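Local atomic coordinates of carboxylesterase (PDB entry 5GMX), a protein that hydrolyses carboxylic esters and also oxyimino cephalosporins, as a family VIII carboxylesterase of the beta-lactamase clan. Residues A[87-92]-A[175-180]; A[81-86]-A[189-194]. All coordinates share one frame; numbering follows the deposited sequence.

Contact 1. Residues A[87-92]-A[175-180]; sequences EGLIDY and RVTGRT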
loop_
_atom_site.group_PDB
_atom_site.type_symbol
_atom_site.label_atom_id
_atom_site.label_comp_id
_atom_site.label_asym_id
_atom_site.label_seq_id
_atom_site.Cartn_x
_atom_site.Cartn_y
_atom_site.Cartn_z
ATOM N N GLU A 87 5.802 3.913 -19.079
ATOM C CA GLU A 87 5.307 4.559 -20.297
ATOM C C GLU A 87 6.222 5.692 -20.776
ATOM O O GLU A 87 5.991 6.270 -21.831
ATOM C CB GLU A 87 3.906 5.137 -20.080
ATOM C CG GLU A 87 2.830 4.126 -19.741
ATOM C CD GLU A 87 1.520 4.802 -19.346
ATOM O OE1 GLU A 87 1.440 6.049 -19.438
ATOM O OE2 GLU A 87 0.575 4.095 -18.934
ATOM N N GLY A 88 7.238 6.027 -19.987
ATOM C CA GLY A 88 8.196 7.050 -20.375
ATOM C C GLY A 88 7.846 8.463 -19.927
ATOM O O GLY A 88 8.483 9.426 -20.352
ATOM N N LEU A 89 6.850 8.597 -19.059
ATOM C CA LEU A 89 6.443 9.917 -18.583
ATOM C C LEU A 89 7.264 10.360 -17.367
ATOM O O LEU A 89 7.378 11.550 -17.090
ATOM C CB LEU A 89 4.952 9.929 -18.244
ATOM C CG LEU A 89 4.027 9.779 -19.447
ATOM C CD1 LEU A 89 2.592 9.622 -18.995
ATOM C CD2 LEU A 89 4.171 10.982 -20.358
ATOM N N ILE A 90 7.842 9.399 -16.652
ATOM C CA ILE A 90 8.651 9.702 -15.473
ATOM C C ILE A 90 10.017 9.037 -15.549
ATOM O O ILE A 90 10.113 7.850 -15.847
ATOM C CB ILE A 90 7.959 9.234 -14.187
ATOM C CG1 ILE A 90 6.595 9.910 -14.056
ATOM C CG2 ILE A 90 8.855 9.499 -12.971
ATOM C CD1 ILE A 90 5.777 9.449 -12.855
ATOM N N ASP A 91 11.069 9.811 -15.295
ATOM C CA ASP A 91 12.416 9.277 -15.156
ATOM C C ASP A 91 12.799 9.273 -13.681
ATOM O O ASP A 91 12.926 10.330 -13.066
ATOM C CB ASP A 91 13.407 10.104 -15.986
ATOM C CG ASP A 91 14.853 9.602 -15.886
ATOM O OD1 ASP A 91 15.181 8.718 -15.049
ATOM O OD2 ASP A 91 15.676 10.103 -16.681
ATOM N N TYR A 92 13.034 8.085 -13.130
ATOM C CA TYR A 92 13.353 7.961 -11.707
ATOM C C TYR A 92 14.579 8.781 -11.316
ATOM O O TYR A 92 14.695 9.228 -10.181
ATOM C CB TYR A 92 13.586 6.500 -11.334
ATOM C CG TYR A 92 12.317 5.732 -11.138
ATOM C CD1 TYR A 92 11.453 6.052 -10.101
ATOM C CD2 TYR A 92 11.970 4.693 -11.992
ATOM C CE1 TYR A 92 10.286 5.358 -9.917
ATOM C CE2 TYR A 92 10.795 3.984 -11.811
ATOM C CZ TYR A 92 9.957 4.322 -10.767
ATOM O OH TYR A 92 8.780 3.636 -10.559
ATOM N N ARG A 175 1.102 15.383 -12.136
ATOM C CA ARG A 175 1.768 16.407 -12.937
ATOM C C ARG A 175 2.183 15.886 -14.302
ATOM O O ARG A 175 2.064 16.613 -15.294
ATOM C CB ARG A 175 3.004 16.975 -12.233
ATOM C CG ARG A 175 2.723 17.774 -10.976
ATOM C CD ARG A 175 2.014 19.079 -11.260
ATOM N NE ARG A 175 1.683 19.771 -10.014
ATOM C CZ ARG A 175 2.081 21.002 -9.711
ATOM N NH1 ARG A 175 2.815 21.699 -10.576
ATOM N NH2 ARG A 175 1.730 21.544 -8.553
ATOM N N VAL A 176 2.661 14.642 -14.382
ATOM C CA VAL A 176 3.077 14.162 -15.707
ATOM C C VAL A 176 1.902 13.693 -16.565
ATOM O O VAL A 176 2.085 13.331 -17.731
ATOM C CB VAL A 176 4.107 13.013 -15.628
ATOM C CG1 VAL A 176 5.307 13.445 -14.793
ATOM C CG2 VAL A 176 3.479 11.742 -15.080
ATOM N N THR A 177 0.704 13.673 -15.988
ATOM C CA THR A 177 -0.501 13.398 -16.768
ATOM C C THR A 177 -1.384 14.657 -16.851
ATOM O O THR A 177 -2.598 14.570 -17.027
ATOM C CB THR A 177 -1.314 12.219 -16.181
ATOM O OG1 THR A 177 -1.580 12.460 -14.796
ATOM C CG2 THR A 177 -0.539 10.908 -16.322
ATOM N N GLY A 178 -0.764 15.821 -16.684
ATOM C CA GLY A 178 -1.431 17.086 -16.926
ATOM C C GLY A 178 -2.504 17.484 -15.932
ATOM O O GLY A 178 -3.335 18.342 -16.235
ATOM N N ARG A 179 -2.476 16.880 -14.748
ATOM C CA ARG A 179 -3.484 17.138 -13.717
ATOM C C ARG A 179 -4.916 16.959 -14.226
ATOM O O ARG A 179 -5.835 17.607 -13.753
ATOM C CB ARG A 179 -3.267 18.547 -13.181
ATOM C CG ARG A 179 -2.002 18.641 -12.359
ATOM C CD ARG A 179 -1.457 20.047 -12.419
ATOM N NE ARG A 179 -1.604 20.800 -11.188
ATOM C CZ ARG A 179 -1.079 22.008 -11.026
ATOM N NH1 ARG A 179 -0.388 22.557 -12.023
ATOM N NH2 ARG A 179 -1.242 22.658 -9.883
ATOM N N THR A 180 -5.100 16.053 -15.178
ATOM C CA THR A 180 -6.426 15.773 -15.702
ATOM C C THR A 180 -7.187 14.801 -14.799
ATOM O O THR A 180 -8.413 14.783 -14.795
ATOM C CB THR A 180 -6.335 15.180 -17.115
ATOM O OG1 THR A 180 -5.504 14.013 -17.087
ATOM C CG2 THR A 180 -5.735 16.201 -18.085
#

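Contact 2. Residues A[81-86]-A[189-194]; sequences VGVLAD and EKVASP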
loop_
_atom_site.group_PDB
_atom_site.type_symbol
_atom_site.label_atom_id
_atom_site.label_comp_id
_atom_site.label_asym_id
_atom_site.label_seq_id
_atom_site.Cartn_x
_atom_site.Cartn_y
_atom_site.Cartn_z
ATOM N N VAL A 81 3.170 5.097 -10.097
ATOM C CA VAL A 81 4.353 5.821 -10.568
ATOM C C VAL A 81 5.127 4.914 -11.494
ATOM O O VAL A 81 5.550 5.328 -12.586
ATOM C CB VAL A 81 5.257 6.305 -9.412
ATOM C CG1 VAL A 81 6.566 6.867 -9.970
ATOM C CG2 VAL A 81 4.533 7.368 -8.592
ATOM N N GLY A 82 5.232 3.652 -11.084
ATOM C CA GLY A 82 5.938 2.666 -11.862
ATOM C C GLY A 82 5.367 2.541 -13.256
ATOM O O GLY A 82 6.115 2.498 -14.243
ATOM N N VAL A 83 4.037 2.516 -13.344
ATOM C CA VAL A 83 3.397 2.334 -14.641
ATOM C C VAL A 83 3.718 3.554 -15.482
ATOM O O VAL A 83 4.092 3.433 -16.660
ATOM C CB VAL A 83 1.872 2.126 -14.517
ATOM C CG1 VAL A 83 1.189 2.235 -15.883
ATOM C CG2 VAL A 83 1.581 0.773 -13.854
ATOM N N LEU A 84 3.629 4.729 -14.858
ATOM C CA LEU A 84 3.874 5.955 -15.603
ATOM C C LEU A 84 5.340 6.031 -15.995
ATOM O O LEU A 84 5.665 6.582 -17.046
ATOM C CB LEU A 84 3.471 7.195 -14.792
ATOM C CG LEU A 84 1.962 7.366 -14.576
ATOM C CD1 LEU A 84 1.696 8.516 -13.621
ATOM C CD2 LEU A 84 1.239 7.584 -15.901
ATOM N N ALA A 85 6.223 5.453 -15.176
ATOM C CA ALA A 85 7.629 5.501 -15.534
ATOM C C ALA A 85 7.841 4.571 -16.720
ATOM O O ALA A 85 8.629 4.864 -17.624
ATOM C CB ALA A 85 8.511 5.111 -14.363
ATOM N N ASP A 86 7.075 3.477 -16.738
ATOM C CA ASP A 86 7.236 2.455 -17.765
ATOM C C ASP A 86 6.759 2.990 -19.109
ATOM O O ASP A 86 7.265 2.586 -20.148
ATOM C CB ASP A 86 6.462 1.182 -17.392
ATOM C CG ASP A 86 6.786 0.003 -18.309
ATOM O OD1 ASP A 86 7.987 -0.317 -18.470
ATOM O OD2 ASP A 86 5.837 -0.595 -18.873
ATOM N N GLU A 189 -7.734 3.534 -13.517
ATOM C CA GLU A 189 -7.650 3.376 -14.969
ATOM C C GLU A 189 -6.414 2.632 -15.450
ATOM O O GLU A 189 -6.474 1.894 -16.430
ATOM C CB GLU A 189 -7.724 4.748 -15.661
ATOM C CG GLU A 189 -9.136 5.355 -15.639
ATOM C CD GLU A 189 -9.206 6.775 -16.189
ATOM O OE1 GLU A 189 -8.151 7.321 -16.582
ATOM O OE2 GLU A 189 -10.320 7.349 -16.216
ATOM N N LYS A 190 -5.292 2.815 -14.767
ATOM C CA LYS A 190 -4.046 2.249 -15.259
ATOM C C LYS A 190 -3.596 0.985 -14.537
ATOM O O LYS A 190 -2.793 0.237 -15.068
ATOM C CB LYS A 190 -2.940 3.300 -15.199
ATOM C CG LYS A 190 -3.185 4.443 -16.164
ATOM C CD LYS A 190 -2.042 5.423 -16.182
ATOM C CE LYS A 190 -2.165 6.355 -17.378
ATOM N NZ LYS A 190 -1.994 5.599 -18.651
ATOM N N VAL A 191 -4.107 0.736 -13.339
ATOM C CA VAL A 191 -3.665 -0.435 -12.596
ATOM C C VAL A 191 -4.786 -1.443 -12.338
ATOM O O VAL A 191 -4.681 -2.601 -12.732
ATOM C CB VAL A 191 -3.043 -0.034 -11.240
ATOM C CG1 VAL A 191 -2.682 -1.269 -10.438
ATOM C CG2 VAL A 191 -1.829 0.853 -11.456
ATOM N N ALA A 192 -5.850 -1.000 -11.679
ATOM C CA ALA A 192 -6.873 -1.909 -11.155
ATOM C C ALA A 192 -7.885 -2.401 -12.195
ATOM O O ALA A 192 -8.158 -3.602 -12.282
ATOM C CB ALA A 192 -7.605 -1.246 -10.014
ATOM N N SER A 193 -8.470 -1.472 -12.945
ATOM C CA SER A 193 -9.523 -1.815 -13.900
ATOM C C SER A 193 -9.076 -2.764 -15.023
ATOM O O SER A 193 -9.802 -3.702 -15.331
ATOM C CB SER A 193 -10.122 -0.550 -14.516
ATOM O OG SER A 193 -11.233 -0.867 -15.334
ATOM N N PRO A 194 -7.891 -2.534 -15.635
ATOM C CA PRO A 194 -7.495 -3.446 -16.719
ATOM C C PRO A 194 -7.405 -4.920 -16.315
ATOM O O PRO A 194 -7.677 -5.795 -17.137
ATOM C CB PRO A 194 -6.106 -2.922 -17.129
ATOM C CG PRO A 194 -6.125 -1.495 -16.768
ATOM C CD PRO A 194 -6.949 -1.402 -15.515
#

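Contact 1. Residues A[87-92]-A[175-180]
V176 lays both of its methyl groups against the L89–I90 step of the opposing loop. CG2 of V176 approaches CB of L89 at 3.9 Å and CG1 of I90 at 3.8 Å, while CG1 of V176 rests against the backbone O of L89 (3.6 Å). At chi1 -55°, CG1 of V176 faces L89 O and I90 CG1, while CG2, set between the backbone N and the carbonyl carbon, faces L89 CB and the same I90 CG1. The I90 and V176 side chains cross at about a right angle, and CD1 of I90 adds a 3.9 Å contact to CG2 of V176. T177 contributes at the margin, its CG2 being 4.3 Å from CD1 of L89; its OG1 is hydrogen-bonded to A173 O.

Both segments contain the Schellman motif that ends the preceding helix: G88 has positive phi with two bonds back into the last turn of helix 72-86, and at G178, the C-prime residue after helix 165-175, R179 N bonds R174 O and G178 N bonds R175 O (3.2 Å). The contact thus joins two helix exits. Around it, L84 of helix 72-86 touches L89, I90 and T177, while I90 also meets V172 of helix 165-175 and V113 of helix 113-117.

Contact 2. Residues A[81-86]-A[189-194]
Helix 72-86, which begins directly after S71 and carries K74 of a probable SxxK pattern in its first turn, packs here through its C-terminal turns against the end of helix 183-192. V83 and K190 have the nearest CA atoms, 7.5 Å apart; the contacts within 4.5 Å are all between side chains. V83 spreads its two methyls over consecutive residues: CG1 comes within 4.3 Å of CB of K190, and CG2 meets CG2 of V191 at 4.2 Å. Its chi1 of 168° turns CG1 anti to the backbone N, where it meets K190 CB, and CG2 anti to the carbonyl carbon, where it meets V191 CG2.

K190 adds the apolar part of its chain. It runs extended from CB to CE, crossing L84 at about a right angle, and CD2 of L84 touches both CD and CE of K190, each at 3.9 Å. Only at chi4, -66°, does the lysine bend, and its NZ ends in a salt bridge with E87, just past the first segment. The aliphatic stem therefore packs on L84 while the charge is satisfied at the helix end.

The two segments differ in regularity: 81-86 is ordinary helix, with A85 N bonded to V81 O at 2.7 Å, whereas 189-192 makes a wider pi-type turn. V83, L84 and V191 are buried. Such packing of a neighbouring helix onto the helix that follows S71 and carries K74, the probable SxxK residues, is consistent with the helical part of the serine beta-lactamase fold.

In the fold
The centres of contacts 1 and 2 lie 11 Å apart, and contact 1 is nested in the chain loop that contact 2 closes. Segment 81-86 runs directly into 87-92, and the junction is spanned by a probable hydrogen bond from L89 N to L84 O, 3.1 Å, across the helix end at G88. A second link is the salt bridge between E87 OE2 and K190 NZ, 3.0 Å, which ties the first loop of contact 1 to the second helix of contact 2. S71, just before helix 72-86, and K74 in its first turn line the phenylmethanesulfonic acid pocket; segment 81-86 forms the last turns of that helix and 87-92 the loop after it, so both contacts involve the end away from the ligand.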